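PDB 6GRH: microcin B17-processing protein McbD, which is needed to process the inactive microcin B17 precursor, McbA, into the active peptide antibiotic and belongs to the YcaO family. Local coordinates for residues E[60-64]-E[65-69]; E[324-327]-E[328-331]; E[344-347]-E[348-351]. The protein carries 1 engineered substitution. One frame throughout, in Å; residues are numbered along the deposited sequence.

Overall arrangement
All three contacts are local, but they sit in different settings. Interaction 1 is the buried C-terminal end of helix 47-66, and interaction 3 is the buried turn of the hairpin 339-347/350-358. Their nearest atoms are about 5 Å apart, and both face McbB: an Arg199 of McbB forms a salt bridge with Glu67 in the first and with Glu345 in the third. Tyr354 of the hairpin stacks on His63 and hydrogen-bonds Glu345. Interaction 2 lies at the surface, its centre about 30 Å from that of interaction 1, where helix 327-334 starts. Charges and bridging waters mark interaction 1, an asparagine cap and leucine packing interaction 2, and arginine-to-turn hydrogen bonds interaction 3.

Interaction 1 of 3, residues E[60-64]-E[65-69]; sequences ERRHF and FNEIV
Ile68 closes the end of helix 47-66 by turning its CD1 methyl back onto His63 and Phe64, and this is the tight side of the contact. Ile68 CD1 lies 3.4 Å from His63 NE2 and 4.2 Å from Phe64 CD1, the isoleucine crossing the imidazole at about a right angle. The two rings also pack together, with His63 CD2 3.9 Å above the middle of the Phe64 ring. Tyr341, which hydrogen-bonds His63 NE2, and Tyr354, stacked on the imidazole, complete this wall.

On the side of Arg62 and Glu67 the contact is looser and bridged by water. Glu67 OE2 lies over one face of the Arg62 guanidinium, 3.0 Å from NE, too far out of the plane for an N-H to point at it. The in-plane N-H of Arg62 NE goes instead to a water at 2.9 Å, which donates to Glu67 OE1. A second water donates to the same OE1 at 2.7 Å and hydrogen-bonds His63 ND1. Arg199 of a McbB chain forms another salt bridge with OE2. The Glu67 carboxylate is thus held by charge through one oxygen and by water through the other, which ties the helix end to the partner subunit.

Interaction 2 of 3, residues E[324-327]-E[328-331]; sequences DTNL and LNYL
An N-cap opens helix 327-334, with Asn326 as the capping residue and its side chain folded over the first turn. The chain arrives from the loop after strand 307-308. Asn326 CG stands anti to its own backbone N (chi1 -175°), which swings the amide toward the start of the helix and brings OD1 to 2.8 Å from Asn329 N. The bond is good: the donor lies in the plane of the side-chain carbonyl and the angle at the hydrogen is 155°. It supplies an acceptor to a first-turn N-H, which cannot be paired in the i to i-4 pattern of the helix.

The backbone of the same residue takes over one step later, Asn326 O accepting from Tyr330 N at 3.0 Å. Asn326 therefore grips the first turn twice, once through its side chain and once through its main chain. Asn329 crosses the cap at a slant, its CG 3.4 Å from Asn326 OD1, with the two amide planes 37° apart. Leu328 brushes the same oxygen with CB, 3.5 Å from Asn326 OD1, and farther out packs on Arg23 of a McbB chain.

Beyond these polar groups the contact becomes apolar. Leu327 and Leu331 lie a turn apart and face helix 157-180, where both touch Met169, and Leu331 also meets Leu165 and Phe168. Tyr330 leads its ring away from the capping turn to hydrogen-bond Pro219 O through its hydroxyl, although CD2 still passes 4.3 Å from Leu327 CD1. The next bond of the helical pattern is Leu331 N to Leu327 O, 2.9 Å, and beside it the side chains cross obliquely, Leu331 CD1 4.1 Å from Leu327 CG.

Interaction 3 of 3, residues E[344-347]-E[348-351]; sequences RERV and SNSL. With EDO (1,2-ethanediol), chain Q; EDO (1,2-ethanediol), chain N.
Val347 and Ser350 close a tight antiparallel hairpin, the chain reversing through a type II' turn so that the end-to-end directions of 344-347 and 348-351 differ by 161°. Ser348 occupies the second position of the turn, with the positive phi (53°) that type II' demands there. Val347 and Ser350 form the hydrogen-bonded pair: Val347 N donates to Ser350 O at 2.9 Å, and Ser350 N returns to Val347 O, also at 2.9 Å. Arg346 and Leu351 make the non-hydrogen-bonded pair next to it, with their side chains on the opposite face from those of Val347 and Ser350.

Arg346 braces the turn. Its chi1 of -164° carries CG away from the backbone N and, with the chain extended as far as NE, lays the side chain along the turn, where NE donates to Ser348 O at 3.0 Å, nearly along the C=O axis. NH2 reaches Asn349 OD1 at 3.2 Å, the oxygen lying at the edge of the guanidinium and in its plane. NH1 bonds Leu188 O of a McbB chain, so all three nitrogens have an acceptor. Leu351 sends CD2 over the first strand, 3.6 Å from Arg346 N and 4.2 Å from Arg344 CG. Two ethanediols, probably from the crystallisation liquor, sit where the hairpin meets McbB: one accepts through O1 from Leu351 N at 3.0 Å, the other through O2 from Arg344 NH2 at 2.9 Å.

McbB packs around much of this hairpin; Ser348 OG bonds its Asp264, and Glu345 makes a salt bridge to its Arg199 and a hydrogen bond to Tyr354 of this chain. Behind the turn, strand 339-347 pairs onward with strand 108-115 and strand 350-358 with strand 151-154, so the turn lies at the end of these strands, against McbB.

Interaction 1 of 3, residues E[60-64]-E[65-69]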
loop_
_atom_site.group_PDB
_atom_site.type_symbol
_atom_site.label_atom_id
_atom_site.label_comp_id
_atom_site.label_asym_id
_atom_site.label_seq_id
_atom_site.Cartn_x
_atom_site.Cartn_y
_atom_site.Cartn_z
ATOM N N GLU E 60 -17.088 -27.006 20.016
ATOM C CA GLU E 60 -18.011 -27.773 20.862
ATOM C C GLU E 60 -18.911 -28.696 20.033
ATOM O O GLU E 60 -18.950 -29.885 20.257
ATOM C CB GLU E 60 -18.906 -26.838 21.676
ATOM C CG GLU E 60 -19.878 -27.572 22.578
ATOM C CD GLU E 60 -21.074 -26.720 22.974
ATOM O OE1 GLU E 60 -20.838 -25.578 23.399
ATOM O OE2 GLU E 60 -22.234 -27.209 22.863
ATOM N N ARG E 61 -19.642 -28.113 19.100
ATOM C CA ARG E 61 -20.582 -28.856 18.276
ATOM C C ARG E 61 -19.916 -29.877 17.382
ATOM O O ARG E 61 -20.437 -30.992 17.221
ATOM C CB ARG E 61 -21.464 -27.900 17.471
ATOM C CG ARG E 61 -22.301 -27.037 18.414
ATOM C CD ARG E 61 -23.763 -26.962 18.037
ATOM N NE ARG E 61 -23.880 -26.207 16.814
ATOM C CZ ARG E 61 -24.343 -24.966 16.703
ATOM N NH1 ARG E 61 -24.790 -24.270 17.750
ATOM N NH2 ARG E 61 -24.393 -24.430 15.500
ATOM N N ARG E 62 -18.760 -29.533 16.832
ATOM C CA ARG E 62 -18.015 -30.501 16.050
ATOM C C ARG E 62 -17.610 -31.711 16.894
ATOM O O ARG E 62 -17.697 -32.862 16.438
ATOM C CB ARG E 62 -16.788 -29.882 15.389
ATOM C CG ARG E 62 -16.067 -30.873 14.485
ATOM C CD ARG E 62 -14.881 -30.220 13.790
ATOM N NE ARG E 62 -13.825 -29.782 14.718
ATOM C CZ ARG E 62 -12.606 -29.385 14.338
ATOM N NH1 ARG E 62 -12.231 -29.341 13.049
ATOM N NH2 ARG E 62 -11.735 -29.060 15.244
ATOM N N HIS E 63 -17.188 -31.461 18.123
ATOM C CA HIS E 63 -16.790 -32.554 18.990
ATOM C C HIS E 63 -17.941 -33.562 19.272
ATOM O O HIS E 63 -17.802 -34.777 19.059
ATOM C CB HIS E 63 -16.262 -32.023 20.315
ATOM C CG HIS E 63 -15.811 -33.108 21.237
ATOM N ND1 HIS E 63 -14.609 -33.765 21.077
ATOM C CD2 HIS E 63 -16.399 -33.643 22.333
ATOM C CE1 HIS E 63 -14.470 -34.648 22.052
ATOM N NE2 HIS E 63 -15.540 -34.595 22.829
ATOM N N PHE E 64 -19.052 -33.027 19.763
ATOM C CA PHE E 64 -20.193 -33.845 20.204
ATOM C C PHE E 64 -20.954 -34.461 19.033
ATOM O O PHE E 64 -21.384 -35.617 19.131
ATOM C CB PHE E 64 -21.100 -33.053 21.151
ATOM C CG PHE E 64 -20.457 -32.781 22.472
ATOM C CD1 PHE E 64 -20.374 -33.794 23.427
ATOM C CD2 PHE E 64 -19.913 -31.538 22.778
ATOM C CE1 PHE E 64 -19.773 -33.559 24.657
ATOM C CE2 PHE E 64 -19.308 -31.308 24.004
ATOM C CZ PHE E 64 -19.228 -32.324 24.936
ATOM N N PHE E 65 -21.052 -33.743 17.916
ATOM C CA PHE E 65 -21.734 -34.261 16.704
ATOM C C PHE E 65 -20.886 -35.174 15.816
ATOM O O PHE E 65 -21.412 -36.106 15.188
ATOM C CB PHE E 65 -22.289 -33.107 15.842
ATOM C CG PHE E 65 -23.586 -32.538 16.336
ATOM C CD1 PHE E 65 -23.620 -31.616 17.382
ATOM C CD2 PHE E 65 -24.783 -32.924 15.748
ATOM C CE1 PHE E 65 -24.818 -31.101 17.830
ATOM C CE2 PHE E 65 -25.995 -32.425 16.214
ATOM C CZ PHE E 65 -26.013 -31.523 17.249
ATOM N N ASN E 66 -19.585 -34.921 15.727
ATOM C CA ASN E 66 -18.798 -35.518 14.628
ATOM C C ASN E 66 -17.613 -36.333 15.060
ATOM O O ASN E 66 -17.031 -37.012 14.189
ATOM C CB ASN E 66 -18.198 -34.452 13.715
ATOM C CG ASN E 66 -19.212 -33.563 13.042
ATOM O OD1 ASN E 66 -18.867 -32.427 12.718
ATOM N ND2 ASN E 66 -20.428 -34.037 12.812
ATOM N N GLU E 67 -17.193 -36.236 16.321
ATOM C CA GLU E 67 -15.822 -36.638 16.685
ATOM C C GLU E 67 -15.628 -37.575 17.880
ATOM O O GLU E 67 -14.466 -37.903 18.183
ATOM C CB GLU E 67 -14.973 -35.395 16.904
ATOM C CG GLU E 67 -14.728 -34.577 15.648
ATOM C CD GLU E 67 -13.850 -33.358 15.909
ATOM O OE1 GLU E 67 -13.672 -32.944 17.088
ATOM O OE2 GLU E 67 -13.340 -32.766 14.932
ATOM N N ILE E 68 -16.706 -38.046 18.516
ATOM C CA ILE E 68 -16.553 -38.891 19.697
ATOM C C ILE E 68 -16.186 -40.317 19.270
ATOM O O ILE E 68 -16.844 -40.884 18.394
ATOM C CB ILE E 68 -17.833 -38.997 20.560
ATOM C CG1 ILE E 68 -18.462 -37.626 20.874
ATOM C CG2 ILE E 68 -17.546 -39.779 21.851
ATOM C CD1 ILE E 68 -17.902 -36.904 22.072
ATOM N N VAL E 69 -15.152 -40.880 19.904
ATOM C CA VAL E 69 -14.862 -42.318 19.827
ATOM C C VAL E 69 -14.914 -42.861 21.248
ATOM O O VAL E 69 -14.301 -42.295 22.156
ATOM C CB VAL E 69 -13.506 -42.628 19.149
ATOM C CG1 VAL E 69 -13.193 -44.131 19.183
ATOM C CG2 VAL E 69 -13.518 -42.127 17.695
HETATM O O HOH W 1 -13.925 -30.017 17.597
HETATM O O HOH W 2 -12.506 -34.113 19.237
HETATM O O HOH W 3 -19.623 -37.810 17.753
#

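Interaction 2 of 3, residues E[324-327]-E[328-331]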
loop_
_atom_site.group_PDB
_atom_site.type_symbol
_atom_site.label_atom_id
_atom_site.label_comp_id
_atom_site.label_asym_id
_atom_site.label_seq_id
_atom_site.Cartn_x
_atom_site.Cartn_y
_atom_site.Cartn_z
ATOM N N ASP E 324 -25.325 -15.900 46.429
ATOM C CA ASP E 324 -23.898 -16.268 46.555
ATOM C C ASP E 324 -23.630 -17.451 47.503
ATOM O O ASP E 324 -22.498 -17.629 47.960
ATOM C CB ASP E 324 -23.042 -15.034 46.936
ATOM C CG ASP E 324 -23.272 -14.562 48.366
ATOM O OD1 ASP E 324 -24.258 -15.001 49.023
ATOM O OD2 ASP E 324 -22.453 -13.726 48.819
ATOM N N THR E 325 -24.651 -18.273 47.765
ATOM C CA THR E 325 -24.428 -19.570 48.406
ATOM C C THR E 325 -23.636 -20.448 47.436
ATOM O O THR E 325 -23.397 -20.075 46.282
ATOM C CB THR E 325 -25.744 -20.278 48.788
ATOM O OG1 THR E 325 -26.524 -20.453 47.608
ATOM C CG2 THR E 325 -26.532 -19.483 49.842
ATOM N N ASN E 326 -23.214 -21.609 47.898
ATOM C CA ASN E 326 -22.275 -22.409 47.122
ATOM C C ASN E 326 -23.071 -23.278 46.132
ATOM O O ASN E 326 -23.897 -24.086 46.546
ATOM C CB ASN E 326 -21.422 -23.218 48.103
ATOM C CG ASN E 326 -20.348 -23.998 47.420
ATOM O OD1 ASN E 326 -20.610 -25.063 46.879
ATOM N ND2 ASN E 326 -19.132 -23.472 47.423
ATOM N N LEU E 327 -22.851 -23.088 44.830
ATOM C CA LEU E 327 -23.626 -23.827 43.816
ATOM C C LEU E 327 -23.387 -25.346 43.880
ATOM O O LEU E 327 -24.337 -26.129 43.802
ATOM C CB LEU E 327 -23.353 -23.292 42.415
ATOM C CG LEU E 327 -24.009 -24.030 41.254
ATOM C CD1 LEU E 327 -25.511 -24.013 41.385
ATOM C CD2 LEU E 327 -23.574 -23.454 39.906
ATOM N N LEU E 328 -22.129 -25.751 44.051
ATOM C CA LEU E 328 -21.792 -27.172 44.212
ATOM C C LEU E 328 -22.452 -27.800 45.445
ATOM O O LEU E 328 -22.924 -28.943 45.370
ATOM C CB LEU E 328 -20.266 -27.398 44.249
ATOM C CG LEU E 328 -19.442 -27.195 42.954
ATOM C CD1 LEU E 328 -17.997 -27.639 43.156
ATOM C CD2 LEU E 328 -20.021 -27.929 41.761
ATOM N N ASN E 329 -22.481 -27.079 46.575
ATOM C CA ASN E 329 -23.184 -27.568 47.767
ATOM C C ASN E 329 -24.674 -27.707 47.473
ATOM O O ASN E 329 -25.268 -28.735 47.775
ATOM C CB ASN E 329 -22.974 -26.651 48.997
ATOM C CG ASN E 329 -21.583 -26.798 49.624
ATOM O OD1 ASN E 329 -20.754 -27.617 49.194
ATOM N ND2 ASN E 329 -21.320 -26.005 50.635
ATOM N N TYR E 330 -25.265 -26.688 46.862
ATOM C CA TYR E 330 -26.674 -26.737 46.521
ATOM C C TYR E 330 -26.984 -27.974 45.657
ATOM O O TYR E 330 -27.901 -28.730 45.952
ATOM C CB TYR E 330 -27.085 -25.460 45.797
ATOM C CG TYR E 330 -28.453 -25.545 45.166
ATOM C CD1 TYR E 330 -29.615 -25.370 45.934
ATOM C CD2 TYR E 330 -28.589 -25.832 43.803
ATOM C CE1 TYR E 330 -30.871 -25.451 45.355
ATOM C CE2 TYR E 330 -29.835 -25.925 43.214
ATOM C CZ TYR E 330 -30.971 -25.737 43.986
ATOM O OH TYR E 330 -32.204 -25.822 43.385
ATOM N N LEU E 331 -26.215 -28.170 44.591
ATOM C CA LEU E 331 -26.453 -29.307 43.689
ATOM C C LEU E 331 -26.279 -30.648 44.387
ATOM O O LEU E 331 -27.101 -31.551 44.202
ATOM C CB LEU E 331 -25.543 -29.240 42.456
ATOM C CG LEU E 331 -25.945 -28.150 41.458
ATOM C CD1 LEU E 331 -24.883 -27.942 40.396
ATOM C CD2 LEU E 331 -27.308 -28.422 40.840
#

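Interaction 3 of 3, residues E[344-347]-E[348-351]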
loop_
_atom_site.group_PDB
_atom_site.type_symbol
_atom_site.label_atom_id
_atom_site.label_comp_id
_atom_site.label_asym_id
_atom_site.label_seq_id
_atom_site.Cartn_x
_atom_site.Cartn_y
_atom_site.Cartn_z
ATOM N N ARG E 344 -9.933 -33.596 25.942
ATOM C CA ARG E 344 -8.974 -32.530 25.719
ATOM C C ARG E 344 -8.032 -32.836 24.569
ATOM O O ARG E 344 -7.760 -34.000 24.244
ATOM C CB ARG E 344 -8.233 -32.155 26.994
ATOM C CG ARG E 344 -7.157 -33.123 27.457
ATOM C CD ARG E 344 -7.676 -34.528 27.623
ATOM N NE ARG E 344 -6.818 -35.352 28.466
ATOM C CZ ARG E 344 -7.051 -36.636 28.749
ATOM N NH1 ARG E 344 -8.092 -37.268 28.212
ATOM N NH2 ARG E 344 -6.222 -37.301 29.569
ATOM N N GLU E 345 -7.546 -31.757 23.954
ATOM C CA GLU E 345 -6.686 -31.834 22.762
ATOM C C GLU E 345 -5.633 -30.725 22.813
ATOM O O GLU E 345 -5.949 -29.564 23.099
ATOM C CB GLU E 345 -7.537 -31.680 21.479
ATOM C CG GLU E 345 -8.537 -32.809 21.294
ATOM C CD GLU E 345 -9.464 -32.668 20.097
ATOM O OE1 GLU E 345 -9.742 -31.513 19.635
ATOM O OE2 GLU E 345 -9.925 -33.744 19.636
ATOM N N ARG E 346 -4.392 -31.092 22.555
ATOM C CA ARG E 346 -3.322 -30.142 22.445
ATOM C C ARG E 346 -3.468 -29.225 21.227
ATOM O O ARG E 346 -3.679 -29.686 20.088
ATOM C CB ARG E 346 -1.994 -30.859 22.426
ATOM C CG ARG E 346 -0.826 -29.960 22.706
ATOM C CD ARG E 346 0.484 -30.726 22.777
ATOM N NE ARG E 346 1.601 -29.800 22.885
ATOM C CZ ARG E 346 2.886 -30.144 22.938
ATOM N NH1 ARG E 346 3.273 -31.410 22.847
ATOM N NH2 ARG E 346 3.806 -29.188 23.055
ATOM N N VAL E 347 -3.350 -27.933 21.489
ATOM C CA VAL E 347 -3.323 -26.886 20.459
ATOM C C VAL E 347 -2.126 -26.005 20.831
ATOM O O VAL E 347 -2.133 -25.391 21.880
ATOM C CB VAL E 347 -4.620 -26.040 20.474
ATOM C CG1 VAL E 347 -4.548 -24.911 19.463
ATOM C CG2 VAL E 347 -5.842 -26.921 20.246
ATOM N N SER E 348 -1.089 -25.996 20.004
ATOM C CA SER E 348 0.207 -25.366 20.320
ATOM C C SER E 348 0.745 -25.887 21.654
ATOM O O SER E 348 0.859 -27.109 21.819
ATOM C CB SER E 348 0.110 -23.816 20.271
ATOM O OG SER E 348 -0.371 -23.430 19.003
ATOM N N ASN E 349 1.015 -24.989 22.611
ATOM C CA ASN E 349 1.466 -25.379 23.958
ATOM C C ASN E 349 0.351 -25.336 24.988
ATOM O O ASN E 349 0.623 -25.204 26.182
ATOM C CB ASN E 349 2.633 -24.489 24.426
ATOM C CG ASN E 349 3.950 -24.865 23.776
ATOM O OD1 ASN E 349 4.301 -26.051 23.691
ATOM N ND2 ASN E 349 4.685 -23.861 23.290
ATOM N N SER E 350 -0.885 -25.457 24.540
ATOM C CA SER E 350 -2.048 -25.405 25.415
ATOM C C SER E 350 -2.924 -26.627 25.185
ATOM O O SER E 350 -2.707 -27.403 24.260
ATOM C CB SER E 350 -2.869 -24.131 25.117
ATOM O OG SER E 350 -2.044 -22.989 25.280
ATOM N N LEU E 351 -3.916 -26.766 26.034
ATOM C CA LEU E 351 -4.977 -27.759 25.884
ATOM C C LEU E 351 -6.285 -27.009 25.762
ATOM O O LEU E 351 -6.490 -26.007 26.463
ATOM C CB LEU E 351 -5.042 -28.677 27.100
ATOM C CG LEU E 351 -3.891 -29.653 27.207
ATOM C CD1 LEU E 351 -3.864 -30.286 28.568
ATOM C CD2 LEU E 351 -3.988 -30.736 26.149
HETATM C C1 EDO Q . -3.843 -24.926 29.221
HETATM O O1 EDO Q . -4.726 -24.800 28.101
HETATM C C2 EDO Q . -4.226 -26.163 30.029
HETATM O O2 EDO Q . -5.643 -26.380 30.020
HETATM C C1 EDO N . -7.902 -40.897 28.674
HETATM O O1 EDO N . -6.660 -40.477 28.101
HETATM C C2 EDO N . -8.105 -40.378 30.097
HETATM O O2 EDO N . -6.890 -39.884 30.671
#